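PDB 4C0R: putative amino acid binding protein from Streptococcus mutans, which probably captures glutathione outside the cell as the binding protein of the cystine ABC importer TcyBC, and holds oxidized glutathione disulfide in this crystal. Local coordinates for residues I149-S153 with Q174-L179; Y82-T86 with V207-L211; K164-E168 with K180-L184. All coordinates share one frame. Where two conformers were deposited one is given. Residue numbers count along the deposited sequence, not the author numbering.

Contact 1 of 3, residues I149-S153 with Q174-L179; sequences IRNVS and QGLDNL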
# COMPACT_ATOMS: atom_id res chain seq x y z
N ILE A 149 4.76 -7.53 -11.83
CA ILE A 149 5.50 -8.65 -11.27
C ILE A 149 5.62 -9.79 -12.29
O ILE A 149 6.71 -10.34 -12.53
CB ILE A 149 4.93 -9.09 -9.92
CG1 ILE A 149 5.18 -7.98 -8.91
CG2 ILE A 149 5.52 -10.42 -9.47
CD1 ILE A 149 4.59 -8.24 -7.55
N ARG A 150 4.51 -10.12 -12.95
CA ARG A 150 4.57 -11.09 -14.03
C ARG A 150 5.54 -10.67 -15.15
O ARG A 150 6.23 -11.51 -15.71
CB ARG A 150 3.18 -11.32 -14.60
CG ARG A 150 3.07 -12.48 -15.54
CD ARG A 150 1.62 -12.66 -15.96
NE ARG A 150 0.79 -13.06 -14.84
CZ ARG A 150 0.62 -14.33 -14.51
NH1 ARG A 150 1.22 -15.29 -15.20
NH2 ARG A 150 -0.14 -14.63 -13.48
N ASN A 151 5.61 -9.39 -15.48
CA ASN A 151 6.55 -8.90 -16.51
C ASN A 151 8.01 -9.15 -16.11
O ASN A 151 8.88 -9.37 -16.96
CB ASN A 151 6.42 -7.41 -16.73
CG ASN A 151 5.28 -7.05 -17.66
OD1 ASN A 151 4.72 -7.91 -18.37
ND2 ASN A 151 4.92 -5.78 -17.67
N VAL A 152 8.30 -9.11 -14.82
CA VAL A 152 9.67 -9.44 -14.38
C VAL A 152 9.88 -10.96 -14.59
O VAL A 152 10.93 -11.37 -15.13
CB VAL A 152 9.91 -9.03 -12.88
CG1 VAL A 152 11.29 -9.51 -12.36
CG2 VAL A 152 9.82 -7.53 -12.73
N SER A 153 8.92 -11.77 -14.20
CA SER A 153 8.99 -13.22 -14.38
C SER A 153 9.25 -13.52 -15.86
O SER A 153 10.05 -14.41 -16.19
CB SER A 153 7.69 -13.87 -13.92
OG SER A 153 7.75 -15.27 -13.95
N GLN A 174 0.02 -16.55 -7.84
CA GLN A 174 0.12 -16.65 -9.30
C GLN A 174 1.17 -17.67 -9.75
O GLN A 174 1.41 -17.84 -10.96
CB GLN A 174 0.45 -15.31 -9.94
CG GLN A 174 -0.57 -14.20 -9.64
CD GLN A 174 -1.94 -14.54 -10.11
OE1 GLN A 174 -2.13 -14.91 -11.28
NE2 GLN A 174 -2.93 -14.44 -9.21
N GLY A 175 1.79 -18.35 -8.80
CA GLY A 175 2.70 -19.44 -9.12
C GLY A 175 3.92 -18.99 -9.92
O GLY A 175 4.41 -19.72 -10.78
N LEU A 176 4.42 -17.80 -9.62
CA LEU A 176 5.59 -17.25 -10.29
C LEU A 176 6.86 -17.79 -9.65
O LEU A 176 7.61 -17.05 -8.96
CB LEU A 176 5.53 -15.75 -10.24
CG LEU A 176 4.20 -15.18 -10.78
CD1 LEU A 176 4.20 -13.69 -10.69
CD2 LEU A 176 3.95 -15.61 -12.23
N ASP A 177 7.13 -19.08 -9.91
CA ASP A 177 8.15 -19.81 -9.16
C ASP A 177 9.56 -19.51 -9.61
O ASP A 177 10.51 -20.05 -9.06
CB ASP A 177 7.94 -21.33 -9.30
CG ASP A 177 7.50 -21.73 -10.67
OD1 ASP A 177 8.25 -21.55 -11.66
OD2 ASP A 177 6.39 -22.31 -10.76
N ASN A 178 9.72 -18.65 -10.59
CA ASN A 178 11.07 -18.26 -10.98
C ASN A 178 11.49 -16.93 -10.36
O ASN A 178 12.50 -16.37 -10.75
CB ASN A 178 11.16 -18.18 -12.49
CG ASN A 178 10.49 -16.97 -13.04
OD1 ASN A 178 9.40 -16.58 -12.58
ND2 ASN A 178 11.14 -16.35 -13.99
N LEU A 179 10.66 -16.41 -9.44
CA LEU A 179 10.97 -15.13 -8.79
C LEU A 179 11.31 -15.33 -7.34
O LEU A 179 10.84 -16.29 -6.70
CB LEU A 179 9.78 -14.14 -8.88
CG LEU A 179 9.37 -13.67 -10.28
CD1 LEU A 179 8.18 -12.72 -10.21
CD2 LEU A 179 10.56 -13.03 -10.98
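In the lobe of the family 3 solute-binding fold that holds strands 160-163 and 179-183, the last turn of helix 145-153 packs against a helix-to-strand connection. Helix 164-173 ends in a Schellman motif, with Gly175 taking the positive phi, and a type I turn from Leu176 to Leu179 then leads into strand 179-183. Ser153, Arg150 and Leu176 are the residues most buried here. Leu176 CD1 meets Ile149 CG2 at 3.7 Å, while its CD2 lies over one face of the Arg150 guanidinium, 4.0 Å from NH1. Arg150 NH2 ends 3.0 Å from Gln174 OE1. Leu179 has CD1 3.6 Å from Ile149 CG2, and CD2 3.9 Å from Val152 CG1 and 3.7 Å from Ser153 CA; it also touches Val94 of strand 81-96. Asn178 takes hold of Ser153, the last helical residue, twice: Ser153 OG donates to Asn178 OD1 at a short 2.5 Å, and Asn178 ND2 donates to Ser153 O at 3.1 Å.

Contact 2 of 3, residues Y82-T86 with V207-L211; sequences YSNPT and VNKRL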
# COMPACT_ATOMS: atom_id res chain seq x y z
N TYR A 82 -3.64 11.73 8.47
CA TYR A 82 -3.26 10.31 8.62
C TYR A 82 -3.92 9.69 9.87
O TYR A 82 -3.96 10.29 10.96
CB TYR A 82 -1.76 10.18 8.71
CG TYR A 82 -1.10 10.10 7.38
CD1 TYR A 82 -0.88 11.21 6.59
CD2 TYR A 82 -0.65 8.86 6.91
CE1 TYR A 82 -0.29 11.11 5.36
CE2 TYR A 82 -0.07 8.75 5.67
CZ TYR A 82 0.14 9.88 4.91
OH TYR A 82 0.75 9.73 3.69
N SER A 83 -4.39 8.47 9.75
CA SER A 83 -4.76 7.71 10.92
C SER A 83 -3.50 7.20 11.65
O SER A 83 -2.38 7.38 11.17
CB SER A 83 -5.58 6.49 10.52
OG SER A 83 -4.80 5.55 9.84
N ASN A 84 -3.72 6.54 12.78
CA ASN A 84 -2.66 5.75 13.36
C ASN A 84 -2.38 4.60 12.39
O ASN A 84 -3.21 4.24 11.54
CB ASN A 84 -3.09 5.29 14.73
CG ASN A 84 -3.14 6.47 15.71
OD1 ASN A 84 -2.40 7.46 15.56
ND2 ASN A 84 -4.03 6.37 16.66
N PRO A 85 -1.17 4.07 12.46
CA PRO A 85 -0.80 3.07 11.48
C PRO A 85 -1.62 1.80 11.67
O PRO A 85 -2.03 1.47 12.80
CB PRO A 85 0.70 2.81 11.77
CG PRO A 85 0.84 3.19 13.17
CD PRO A 85 -0.10 4.34 13.44
N THR A 86 -1.84 1.09 10.57
CA THR A 86 -2.59 -0.16 10.62
C THR A 86 -1.77 -1.42 10.33
O THR A 86 -2.17 -2.54 10.66
CB THR A 86 -3.76 -0.11 9.66
OG1 THR A 86 -3.24 -0.05 8.34
CG2 THR A 86 -4.68 1.06 9.96
N VAL A 207 -11.93 7.05 13.77
CA VAL A 207 -11.16 5.90 13.28
C VAL A 207 -10.00 5.54 14.24
O VAL A 207 -9.74 4.37 14.56
CB VAL A 207 -10.65 6.14 11.85
CG1 VAL A 207 -9.64 5.12 11.45
CG2 VAL A 207 -11.81 6.20 10.89
N ASN A 208 -9.29 6.54 14.73
CA ASN A 208 -8.17 6.26 15.60
C ASN A 208 -8.63 5.62 16.93
O ASN A 208 -7.97 4.71 17.43
CB ASN A 208 -7.34 7.52 15.88
CG ASN A 208 -6.49 7.93 14.73
OD1 ASN A 208 -6.26 7.16 13.80
ND2 ASN A 208 -5.99 9.17 14.78
N LYS A 209 -9.74 6.11 17.51
CA LYS A 209 -10.26 5.54 18.73
C LYS A 209 -10.58 4.04 18.50
O LYS A 209 -10.26 3.16 19.34
CB LYS A 209 -11.50 6.29 19.18
N ARG A 210 -11.21 3.76 17.36
CA ARG A 210 -11.53 2.37 17.02
C ARG A 210 -10.27 1.52 16.81
O ARG A 210 -10.22 0.35 17.21
CB ARG A 210 -12.43 2.32 15.80
CG ARG A 210 -13.85 2.89 16.07
CD ARG A 210 -14.71 1.95 16.85
NE ARG A 210 -14.99 0.74 16.13
CZ ARG A 210 -15.26 -0.43 16.66
NH1 ARG A 210 -15.37 -0.55 18.00
NH2 ARG A 210 -15.43 -1.49 15.89
N LEU A 211 -9.27 2.04 16.10
CA LEU A 211 -8.07 1.27 15.86
C LEU A 211 -7.40 0.91 17.18
O LEU A 211 -6.88 -0.20 17.31
CB LEU A 211 -7.08 2.00 14.96
CG LEU A 211 -7.50 2.17 13.51
CD1 LEU A 211 -6.55 3.12 12.73
CD2 LEU A 211 -7.51 0.85 12.86
O HOH W 1 -3.42 10.15 13.65
O HOH W 2 -4.98 4.18 17.31
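This is a contact between a helix and the first residues of the long, interrupted strand 81-96, in the lobe that holds both chain termini: Asn208 and Leu211 of helix 201-216 meet residues 82-86. The one direct hydrogen bond between the segments runs from Asn84 N to Asn208 OD1 (2.8 Å, 163° at the hydrogen), so a helix side chain satisfies a backbone amide of 82-86. The same OD1 comes within 3.3 Å of Ser83 CA, where the two backbones are nearest. Two waters strengthen the polar side. Water 1 accepts from Asn208 ND2 (3.0 Å) and donates to Tyr82 O (2.7 Å), and water 2 accepts from Asn84 ND2 (2.5 Å) and donates to Asn208 O (3.0 Å). One helical turn on, Leu211 makes the apolar half. Its CD1 sits 3.9 Å from Thr86 CG2 and 4.1 Å from Ser83 CB, and also lies against Asn84 O (3.7 Å); its side chain touches Val31 and Val35 of helix 27-36 as well. Ser83 and Thr86 make backbone hydrogen bonds to Phe194 and Val192 of strand 191-196. A helix laid against residues paired in this way is the ordinary layering of an alpha/beta lobe, and the long strand leading from one lobe into the other is typical of the two-lobed family 3 solute-binding fold.

Contact 3 of 3, residues K164-E168 with K180-L184; sequences KISAE and KVIDL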
# COMPACT_ATOMS: atom_id res chain seq x y z
N LYS A 164 6.66 -6.07 0.71
CA LYS A 164 6.80 -7.49 0.83
C LYS A 164 5.49 -8.24 0.84
O LYS A 164 5.40 -9.26 0.21
CB LYS A 164 7.54 -7.79 2.14
CG LYS A 164 7.99 -9.22 2.29
CD LYS A 164 9.06 -9.31 3.36
CE LYS A 164 9.74 -10.68 3.31
NZ LYS A 164 10.75 -10.77 4.37
N ILE A 165 4.50 -7.78 1.59
CA ILE A 165 3.30 -8.57 1.76
C ILE A 165 2.61 -8.81 0.39
O ILE A 165 2.28 -9.95 0.04
CB ILE A 165 2.36 -7.92 2.77
CG1 ILE A 165 2.93 -7.92 4.19
CG2 ILE A 165 0.99 -8.66 2.76
CD1 ILE A 165 2.23 -7.03 5.16
N SER A 166 2.45 -7.77 -0.43
CA SER A 166 1.86 -7.97 -1.73
C SER A 166 2.78 -8.75 -2.67
O SER A 166 2.33 -9.59 -3.40
CB SER A 166 1.46 -6.66 -2.41
OG SER A 166 0.32 -6.11 -1.81
N ALA A 167 4.08 -8.44 -2.63
CA ALA A 167 5.00 -9.17 -3.50
C ALA A 167 4.91 -10.67 -3.27
O ALA A 167 4.80 -11.45 -4.21
CB ALA A 167 6.42 -8.69 -3.30
N GLU A 168 5.01 -11.06 -2.02
CA GLU A 168 5.00 -12.47 -1.64
C GLU A 168 3.66 -13.11 -1.97
O GLU A 168 3.59 -14.23 -2.50
CB GLU A 168 5.41 -12.66 -0.19
CG GLU A 168 6.88 -12.31 0.05
CD GLU A 168 7.37 -12.71 1.40
OE1 GLU A 168 6.61 -12.67 2.39
OE2 GLU A 168 8.57 -13.04 1.46
N LYS A 180 12.09 -14.40 -6.81
CA LYS A 180 12.34 -14.35 -5.39
C LYS A 180 12.24 -12.90 -4.91
O LYS A 180 12.18 -11.97 -5.71
CB LYS A 180 13.72 -14.89 -5.08
CG LYS A 180 14.83 -14.10 -5.71
CD LYS A 180 16.17 -14.59 -5.23
CE LYS A 180 17.27 -13.74 -5.83
NZ LYS A 180 18.62 -14.19 -5.34
N VAL A 181 12.23 -12.74 -3.60
CA VAL A 181 12.24 -11.45 -2.98
C VAL A 181 13.49 -11.29 -2.12
O VAL A 181 14.00 -12.24 -1.51
CB VAL A 181 10.93 -11.13 -2.18
CG1 VAL A 181 9.68 -11.44 -3.00
CG2 VAL A 181 10.89 -11.76 -0.85
N ILE A 182 14.03 -10.07 -2.17
CA ILE A 182 15.18 -9.65 -1.41
C ILE A 182 14.75 -8.51 -0.50
O ILE A 182 14.29 -7.48 -0.98
CB ILE A 182 16.34 -9.17 -2.33
CG1 ILE A 182 16.80 -10.33 -3.23
CG2 ILE A 182 17.50 -8.56 -1.51
CD1 ILE A 182 17.70 -9.84 -4.37
N ASP A 183 14.98 -8.64 0.81
CA ASP A 183 14.66 -7.57 1.75
C ASP A 183 15.56 -6.38 1.55
O ASP A 183 16.78 -6.52 1.39
CB ASP A 183 14.78 -8.02 3.23
CG ASP A 183 13.82 -9.10 3.58
OD1 ASP A 183 12.61 -9.02 3.25
OD2 ASP A 183 14.27 -10.07 4.21
N LEU A 184 14.96 -5.20 1.59
CA LEU A 184 15.64 -3.92 1.44
C LEU A 184 15.68 -3.15 2.75
O LEU A 184 14.87 -3.36 3.62
CB LEU A 184 14.91 -3.03 0.41
CG LEU A 184 14.98 -3.55 -1.02
CD1 LEU A 184 14.11 -2.70 -1.92
CD2 LEU A 184 16.41 -3.55 -1.54
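Helix 164-168 and strand 180-183 run nearly antiparallel, their short axes 166° apart in direction and 9.6 Å apart at closest approach. The backbones come nearest at Glu168 and Val181, whose CA atoms are 7.4 Å apart, a gap that leaves room for one layer of side chains. Val181 fills it. Its CG1 faces the methyl CB of Ala167 at 4.3 Å, while its CG2 lies 3.5 Å from Glu168 OE2 and 4.4 Å from Lys164 CE. Toward the surface the lysine bridges the gap above the valine: with all four chi angles trans, Lys164 extends fully and NZ makes a salt bridge to Asp183 OD1 at 2.8 Å. The apolar inner part is thus roofed by charged, solvent-facing groups. Strand 81-96 runs beside 180-184 in the sheet and under the helix; its Val92 is touched by Lys164, Ala167 and Asp183. Strand 160-163, which leads straight into the helix, pairs with one edge of 81-96, and strand 179-183 with the other, through Ile182 to Leu93 and Lys180 to Val95. Helix 164-173 is therefore the connection of a beta-alpha-beta crossover, passing over the antiparallel strand between its two parallel ones.

How the contacts relate
From the N terminus, the chain reaches residues 82-86 first; contact 2 closes its loop only at 207-211, 121 residues on. Both other contacts fall within this span. Contact 1 opens at 149-153 and closes at 174-179, 21 residues on; contact 3 opens between these, at 164-168, and closes at 180-184, 12 residues on, so the two cross. Their centres are about 12 Å apart and they touch, Ile149 CD1 lying 4.2 Å from Ala167 CA. Together they fasten helices 145-153 and 164-173 to strand 179-183 and the connection before it. Contact 2 lies about 34 Å from contact 1, centre to centre, across the middle of the molecule. Strand 81-96 links the two regions.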